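Local coordinates for protein FMN-dependent NADH:quinone oxidoreductase 1 (Bacillus anthracis, PDB 3U7I) that probably uses bound FMN and NADH to reduce quinones, protecting against thiol-specific stress, and to cleave the azo bond of aromatic azo compounds, at residues Lys28-Leu31 against Glu32-Glu36; Glu77-Lys80 against Val81-Met85; Ala202-Glu205 against Val206-Ala210. One frame throughout, in Å; residues are numbered along the deposited sequence.

Contact 1: Lys28-Leu31 against Glu32-Glu36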
loop_
_atom_site.group_PDB
_atom_site.type_symbol
_atom_site.label_atom_id
_atom_site.label_comp_id
_atom_site.label_asym_id
_atom_site.label_seq_id
_atom_site.Cartn_x
_atom_site.Cartn_y
_atom_site.Cartn_z
ATOM N N LYS C 28 16.280 8.832 -14.625
ATOM C CA LYS C 28 16.691 9.752 -15.682
ATOM C C LYS C 28 17.877 9.187 -16.473
ATOM O O LYS C 28 17.976 9.359 -17.693
ATOM C CB LYS C 28 17.009 11.129 -15.100
ATOM C CG LYS C 28 15.783 11.872 -14.578
ATOM C CD LYS C 28 16.166 12.817 -13.431
ATOM C CE LYS C 28 15.723 14.248 -13.697
ATOM N NZ LYS C 28 16.358 14.786 -14.939
ATOM N N HIS C 29 18.763 8.486 -15.774
ATOM C CA HIS C 29 19.862 7.789 -16.429
ATOM C C HIS C 29 19.306 6.684 -17.331
ATOM O O HIS C 29 19.730 6.549 -18.482
ATOM C CB HIS C 29 20.825 7.207 -15.394
ATOM C CG HIS C 29 22.122 6.731 -15.974
ATOM N ND1 HIS C 29 23.142 7.590 -16.321
ATOM C CD2 HIS C 29 22.563 5.483 -16.267
ATOM C CE1 HIS C 29 24.155 6.891 -16.805
ATOM N NE2 HIS C 29 23.826 5.611 -16.789
ATOM N N PHE C 30 18.356 5.905 -16.805
ATOM C CA PHE C 30 17.661 4.900 -17.605
ATOM C C PHE C 30 17.038 5.514 -18.865
ATOM O O PHE C 30 17.230 5.002 -19.973
ATOM C CB PHE C 30 16.576 4.164 -16.799
ATOM C CG PHE C 30 15.630 3.358 -17.662
ATOM C CD1 PHE C 30 15.991 2.099 -18.128
ATOM C CD2 PHE C 30 14.396 3.875 -18.037
ATOM C CE1 PHE C 30 15.126 1.365 -18.939
ATOM C CE2 PHE C 30 13.534 3.152 -18.852
ATOM C CZ PHE C 30 13.899 1.894 -19.301
ATOM N N LEU C 31 16.297 6.607 -18.693
ATOM C CA LEU C 31 15.530 7.177 -19.797
ATOM C C LEU C 31 16.425 7.691 -20.922
ATOM O O LEU C 31 16.118 7.516 -22.106
ATOM C CB LEU C 31 14.592 8.280 -19.300
ATOM C CG LEU C 31 13.545 8.766 -20.311
ATOM C CD1 LEU C 31 12.586 7.644 -20.692
ATOM C CD2 LEU C 31 12.781 9.966 -19.764
ATOM N N GLU C 32 17.533 8.322 -20.547
ATOM C CA GLU C 32 18.514 8.793 -21.519
ATOM C C GLU C 32 19.081 7.621 -22.316
ATOM O O GLU C 32 19.155 7.659 -23.546
ATOM C CB GLU C 32 19.638 9.542 -20.805
ATOM C CG GLU C 32 20.688 10.131 -21.735
ATOM C CD GLU C 32 21.798 10.860 -20.988
ATOM O OE1 GLU C 32 21.704 11.003 -19.746
ATOM O OE2 GLU C 32 22.768 11.291 -21.649
ATOM N N SER C 33 19.468 6.574 -21.597
ATOM C CA SER C 33 19.991 5.347 -22.195
ATOM C C SER C 33 18.962 4.642 -23.102
ATOM O O SER C 33 19.271 4.251 -24.239
ATOM C CB SER C 33 20.467 4.408 -21.080
ATOM O OG SER C 33 21.044 3.226 -21.599
ATOM N N TYR C 34 17.743 4.494 -22.590
ATOM C CA TYR C 34 16.635 3.902 -23.333
ATOM C C TYR C 34 16.363 4.653 -24.633
ATOM O O TYR C 34 16.264 4.040 -25.702
ATOM C CB TYR C 34 15.388 3.921 -22.455
ATOM C CG TYR C 34 14.223 3.080 -22.927
ATOM C CD1 TYR C 34 14.372 1.716 -23.182
ATOM C CD2 TYR C 34 12.956 3.634 -23.047
ATOM C CE1 TYR C 34 13.285 0.929 -23.582
ATOM C CE2 TYR C 34 11.864 2.862 -23.441
ATOM C CZ TYR C 34 12.035 1.509 -23.708
ATOM O OH TYR C 34 10.950 0.750 -24.099
ATOM N N LYS C 35 16.238 5.979 -24.539
ATOM C CA LYS C 35 15.922 6.806 -25.705
ATOM C C LYS C 35 16.923 6.653 -26.863
ATOM O O LYS C 35 16.569 6.872 -28.021
ATOM C CB LYS C 35 15.774 8.277 -25.307
ATOM C CG LYS C 35 14.467 8.615 -24.599
ATOM C CD LYS C 35 14.316 10.126 -24.447
ATOM C CE LYS C 35 13.218 10.498 -23.454
ATOM N NZ LYS C 35 11.857 10.665 -24.049
ATOM N N GLU C 36 18.159 6.264 -26.549
ATOM C CA GLU C 36 19.189 6.039 -27.569
ATOM C C GLU C 36 18.976 4.747 -28.341
ATOM O O GLU C 36 19.431 4.614 -29.478
ATOM C CB GLU C 36 20.570 5.940 -26.927
ATOM C CG GLU C 36 21.148 7.233 -26.409
ATOM C CD GLU C 36 22.432 7.000 -25.635
ATOM O OE1 GLU C 36 23.102 5.970 -25.888
ATOM O OE2 GLU C 36 22.761 7.839 -24.766
#
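Four successive i to i+4 hydrogen bonds join neighbouring turns of helix 22-37, from the amides of E32, S33, Y34 and K35 to the carbonyls of K28, H29, F30 and L31; the shortest runs from Y34 N to F30 O at 2.7 Å. This helix is the crossover of the beta-alpha-beta unit that leads from strand 6-11 to strand 43-48 in the flavodoxin-like fold. F30 and Y34, one turn apart, carry the side facing the sheet. Both put CG anti to the backbone N (chi1 167° in F30, -167° in Y34), which sends the two rings the same way, side by side. Their planes are 19° apart but slid, with centroids 5.1 Å from each other, and the rings barely overlap. F30 CZ instead stands over one face of the Y34 ring, toward its rim, 3.8 Å from Y34 CG. In return Y34 CB makes a CH-pi contact with one face of F30, 4.2 Å from the ring centroid. The pair packs on strands 97-103 and 143-149, and Y34 OH is hydrogen-bonded to T7 OG1. H29 turns toward helix 195-214, where its NE2 is hydrogen-bonded to E207 OE2 and its ring stacks on Y203. On another flank L31 and K35 both touch I44 of strand 43-48. K35 CG starts beside its own backbone N, 3.2 Å from L31 O, and the extended chain beyond it carries K35 CE to 3.6 Å from L31 CG.

Contact 2: Glu77-Lys80 against Val81-Met85; sequences EEQK and VTERM
Helix 76-94 carries this contact on one of its early turns, where T82 reaches back to the carbonyl of E78 and Q79 meets E83. E78 O takes two donors from the same residue, T82 N at 3.2 Å and the hydroxyl T82 OG1 at 2.7 Å. The threonine can do this because chi1 of 53° sets OG1 between its own backbone N and carbonyl carbon, turned back along the helix; CG2 also lies close to E78 O. This is the familiar intrahelical hydroxyl-to-carbonyl bond, here in a helix of the flavodoxin-like fold whose T82 and M85, a selenomethionine, pack on helix 59-68. E78 itself points its carboxylate to that neighbouring helix, to S63 and K67. On the exposed flank Q79 and E83 lean across each other, amide and carboxylate planes 60° apart. Q79 NE2 donates to E83 OE2 at 2.8 Å, although the position of that oxygen is less certain. V81 CG1 rests against two carbonyl oxygens of the preceding turn, 3.3 Å from E77 O and 3.4 Å from E78 O. The backbone bond from R84 N to K80 O is weak at 3.4 Å, while the guanidinium group of R84 extends onward to E87 and V53 O.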
loop_
_atom_site.group_PDB
_atom_site.type_symbol
_atom_site.label_atom_id
_atom_site.label_comp_id
_atom_site.label_asym_id
_atom_site.label_seq_id
_atom_site.Cartn_x
_atom_site.Cartn_y
_atom_site.Cartn_z
ATOM N N GLU C 77 -20.606 14.156 -10.389
ATOM C CA GLU C 77 -19.313 13.854 -9.780
ATOM C C GLU C 77 -18.896 12.385 -9.947
ATOM O O GLU C 77 -17.711 12.090 -10.110
ATOM C CB GLU C 77 -19.273 14.282 -8.305
ATOM C CG GLU C 77 -20.623 14.417 -7.623
ATOM C CD GLU C 77 -20.489 14.644 -6.120
ATOM O OE1 GLU C 77 -20.879 15.734 -5.638
ATOM O OE2 GLU C 77 -19.990 13.732 -5.422
ATOM N N GLU C 78 -19.866 11.474 -9.918
ATOM C CA GLU C 78 -19.603 10.067 -10.228
ATOM C C GLU C 78 -19.151 9.896 -11.681
ATOM O O GLU C 78 -18.247 9.113 -11.975
ATOM C CB GLU C 78 -20.843 9.217 -9.958
ATOM C CG GLU C 78 -21.165 9.090 -8.488
ATOM C CD GLU C 78 -22.543 8.531 -8.243
ATOM O OE1 GLU C 78 -23.269 8.289 -9.232
ATOM O OE2 GLU C 78 -22.907 8.334 -7.059
ATOM N N GLN C 79 -19.786 10.625 -12.587
ATOM C CA GLN C 79 -19.412 10.608 -13.995
ATOM C C GLN C 79 -17.975 11.111 -14.181
ATOM O O GLN C 79 -17.158 10.475 -14.854
ATOM C CB GLN C 79 -20.396 11.469 -14.794
ATOM C CG GLN C 79 -20.068 11.619 -16.261
ATOM C CD GLN C 79 -20.789 12.798 -16.891
ATOM O OE1 GLN C 79 -21.848 13.221 -16.416
ATOM N NE2 GLN C 79 -20.212 13.342 -17.961
ATOM N N LYS C 80 -17.669 12.246 -13.555
ATOM C CA LYS C 80 -16.373 12.899 -13.705
ATOM C C LYS C 80 -15.210 12.054 -13.170
ATOM O O LYS C 80 -14.159 11.960 -13.812
ATOM C CB LYS C 80 -16.397 14.276 -13.034
ATOM C CG LYS C 80 -15.078 15.028 -13.072
ATOM C CD LYS C 80 -15.059 16.132 -12.018
ATOM C CE LYS C 80 -13.640 16.619 -11.723
ATOM N NZ LYS C 80 -13.573 17.507 -10.521
ATOM N N VAL C 81 -15.386 11.439 -12.003
ATOM C CA VAL C 81 -14.311 10.615 -11.444
ATOM C C VAL C 81 -14.080 9.329 -12.245
ATOM O O VAL C 81 -12.931 8.978 -12.519
ATOM C CB VAL C 81 -14.491 10.319 -9.924
ATOM C CG1 VAL C 81 -15.763 9.519 -9.669
ATOM C CG2 VAL C 81 -13.257 9.593 -9.368
ATOM N N THR C 82 -15.159 8.648 -12.642
ATOM C CA THR C 82 -15.044 7.413 -13.441
ATOM C C THR C 82 -14.464 7.630 -14.851
ATOM O O THR C 82 -13.794 6.745 -15.401
ATOM C CB THR C 82 -16.388 6.617 -13.532
ATOM O OG1 THR C 82 -17.438 7.470 -14.000
ATOM C CG2 THR C 82 -16.773 6.031 -12.168
ATOM N N GLU C 83 -14.725 8.798 -15.432
ATOM C CA GLU C 83 -14.127 9.164 -16.714
ATOM C C GLU C 83 -12.604 9.263 -16.603
ATOM O O GLU C 83 -11.877 8.801 -17.486
ATOM C CB GLU C 83 -14.721 10.475 -17.236
ATOM C CG GLU C 83 -16.070 10.295 -17.925
ATOM C CD GLU C 83 -16.845 11.598 -18.092
ATOM O OE1 GLU C 83 -16.230 12.685 -17.990
ATOM O OE2 GLU C 83 -18.077 11.526 -18.321
ATOM N N ARG C 84 -12.127 9.856 -15.511
ATOM C CA ARG C 84 -10.691 9.938 -15.244
ATOM C C ARG C 84 -10.072 8.552 -14.949
ATOM O O ARG C 84 -8.970 8.240 -15.423
ATOM C CB ARG C 84 -10.419 10.929 -14.102
ATOM C CG ARG C 84 -8.962 11.028 -13.685
ATOM C CD ARG C 84 -8.056 11.399 -14.854
ATOM N NE ARG C 84 -6.658 11.385 -14.434
ATOM C CZ ARG C 84 -5.620 11.206 -15.249
ATOM N NH1 ARG C 84 -5.815 11.016 -16.552
ATOM N NH2 ARG C 84 -4.387 11.199 -14.754
HETATM N N MSE C 85 -10.771 7.722 -14.172
HETATM C CA MSE C 85 -10.307 6.354 -13.934
HETATM C C MSE C 85 -10.230 5.576 -15.248
HETATM O O MSE C 85 -9.291 4.805 -15.472
HETATM C CB MSE C 85 -11.206 5.637 -12.923
HETATM C CG MSE C 85 -11.224 6.318 -11.571
HETATM SE SE MSE C 85 -12.256 5.327 -10.253
HETATM C CE MSE C 85 -10.818 4.262 -9.449
#

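Contact 3: Ala202-Glu205 against Val206-Ala210; sequences AYKE and VEEAA
K204 and E208, one turn apart on helix 195-214, lean their extended side chains across one another at the protein surface. They leave the helix differently: K204 CG is anti to its backbone N (chi1 -170°), whereas E208 CG lies beside its own N (chi1 -65°) and sweeps back toward the preceding turn. The carboxylate therefore arrives alongside the end of the lysine chain, with E208 OE2 3.1 Å from K204 CE and in a long salt bridge of 3.4 Å to K204 NZ. A water links the other carboxylate oxygen to the same ammonium group, accepting from K204 NZ at 2.9 Å and donating to E208 OE1 at 3.2 Å.

E207 also folds back, laying its CG 3.2 Å from Y203 O, and its carboxylate is directed to H29 of helix 22-37. V206 faces inward between helix 22-37 and strand 181-187, touching V26 and V185, with CG2 against two carbonyl oxygens of the turn before, 3.1 Å from A202 O and 3.2 Å from Y203 O. A202 touches A187 and A209 touches Q183 of strand 181-187, an outermost strand of the five-stranded parallel sheet within the chain, in the flavodoxin-like fold. Regular i to i+4 backbone bonds underlie all this, among them A209 N to E205 O at 2.9 Å. The polar partners thus divide by face: E207 turns to the neighbouring helix, while at the surface the ammonium group of K204 is shared between E208 OE2, a direct but long pair, and E208 OE1, reached through water. Its positive charge probably offsets the closeness of E208 OE1 to K204 O, two acceptors that would otherwise repel.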
loop_
_atom_site.group_PDB
_atom_site.type_symbol
_atom_site.label_atom_id
_atom_site.label_comp_id
_atom_site.label_asym_id
_atom_site.label_seq_id
_atom_site.Cartn_x
_atom_site.Cartn_y
_atom_site.Cartn_z
ATOM N N ALA C 202 23.604 1.302 -9.730
ATOM C CA ALA C 202 22.255 1.380 -10.286
ATOM C C ALA C 202 22.290 1.846 -11.737
ATOM O O ALA C 202 21.570 1.315 -12.581
ATOM C CB ALA C 202 21.399 2.305 -9.461
ATOM N N TYR C 203 23.123 2.843 -12.024
ATOM C CA TYR C 203 23.303 3.297 -13.396
ATOM C C TYR C 203 23.657 2.132 -14.319
ATOM O O TYR C 203 23.110 2.017 -15.416
ATOM C CB TYR C 203 24.394 4.365 -13.490
ATOM C CG TYR C 203 24.023 5.712 -12.902
ATOM C CD1 TYR C 203 22.700 6.038 -12.616
ATOM C CD2 TYR C 203 25.004 6.668 -12.644
ATOM C CE1 TYR C 203 22.366 7.279 -12.079
ATOM C CE2 TYR C 203 24.682 7.903 -12.109
ATOM C CZ TYR C 203 23.367 8.204 -11.829
ATOM O OH TYR C 203 23.063 9.436 -11.296
ATOM N N LYS C 204 24.567 1.266 -13.880
ATOM C CA LYS C 204 25.007 0.157 -14.721
ATOM C C LYS C 204 23.877 -0.826 -15.002
ATOM O O LYS C 204 23.689 -1.264 -16.141
ATOM C CB LYS C 204 26.186 -0.590 -14.105
ATOM C CG LYS C 204 26.816 -1.599 -15.065
ATOM C CD LYS C 204 27.423 -2.783 -14.322
ATOM C CE LYS C 204 27.782 -3.917 -15.276
ATOM N NZ LYS C 204 28.056 -5.195 -14.546
ATOM N N GLU C 205 23.131 -1.175 -13.961
ATOM C CA GLU C 205 21.985 -2.069 -14.107
ATOM C C GLU C 205 20.896 -1.527 -15.031
ATOM O O GLU C 205 20.279 -2.293 -15.786
ATOM C CB GLU C 205 21.362 -2.364 -12.746
ATOM C CG GLU C 205 22.217 -3.184 -11.826
ATOM C CD GLU C 205 21.400 -3.748 -10.685
ATOM O OE1 GLU C 205 21.813 -3.568 -9.518
ATOM O OE2 GLU C 205 20.343 -4.366 -10.961
ATOM N N VAL C 206 20.634 -0.222 -14.965
ATOM C CA VAL C 206 19.570 0.348 -15.792
ATOM C C VAL C 206 20.019 0.577 -17.235
ATOM O O VAL C 206 19.184 0.697 -18.137
ATOM C CB VAL C 206 18.966 1.643 -15.197
ATOM C CG1 VAL C 206 18.182 1.323 -13.921
ATOM C CG2 VAL C 206 20.050 2.678 -14.937
ATOM N N GLU C 207 21.331 0.644 -17.452
ATOM C CA GLU C 207 21.865 0.603 -18.812
ATOM C C GLU C 207 21.603 -0.773 -19.421
ATOM O O GLU C 207 21.083 -0.887 -20.527
ATOM C CB GLU C 207 23.364 0.896 -18.825
ATOM C CG GLU C 207 23.719 2.322 -18.503
ATOM C CD GLU C 207 25.223 2.528 -18.391
ATOM O OE1 GLU C 207 25.984 1.634 -18.824
ATOM O OE2 GLU C 207 25.638 3.582 -17.861
ATOM N N GLU C 208 21.972 -1.815 -18.690
ATOM C CA GLU C 208 21.722 -3.180 -19.128
ATOM C C GLU C 208 20.228 -3.444 -19.349
ATOM O O GLU C 208 19.858 -4.160 -20.279
ATOM C CB GLU C 208 22.311 -4.167 -18.117
ATOM C CG GLU C 208 23.828 -4.096 -18.016
ATOM C CD GLU C 208 24.370 -4.672 -16.714
ATOM O OE1 GLU C 208 23.746 -4.454 -15.649
ATOM O OE2 GLU C 208 25.428 -5.339 -16.754
ATOM N N ALA C 209 19.376 -2.864 -18.500
ATOM C CA ALA C 209 17.920 -2.986 -18.648
ATOM C C ALA C 209 17.414 -2.258 -19.890
ATOM O O ALA C 209 16.510 -2.738 -20.577
ATOM C CB ALA C 209 17.206 -2.458 -17.403
ATOM N N ALA C 210 18.001 -1.093 -20.164
ATOM C CA ALA C 210 17.670 -0.304 -21.349
ATOM C C ALA C 210 17.985 -1.071 -22.636
ATOM O O ALA C 210 17.169 -1.103 -23.559
ATOM C CB ALA C 210 18.415 1.027 -21.321
HETATM O O HOH W 1 25.473 -5.515 -13.185
#

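The contacts follow one another along the chain, each within a single helix: contact 1 on 22-37, contact 2 on 76-94 and contact 3 on 195-214. Contacts 1 and 3 are neighbours, their centres 9 Å apart, on helices that pack together beside the five-stranded parallel sheet. They meet through side chains, H29 with E207 and S33 with A210, so the first crossover helix and the last long helix form one layer. Contact 2 stands apart, its centre 34 Å from contact 1 and 38 Å from contact 3, across the chain's centre from the latter. The side chain of K28 lies about 8 Å from that of S21, and that of A202 about 6 Å from that of V22, both predicted to bind FMN; contact 2 lies away from this site.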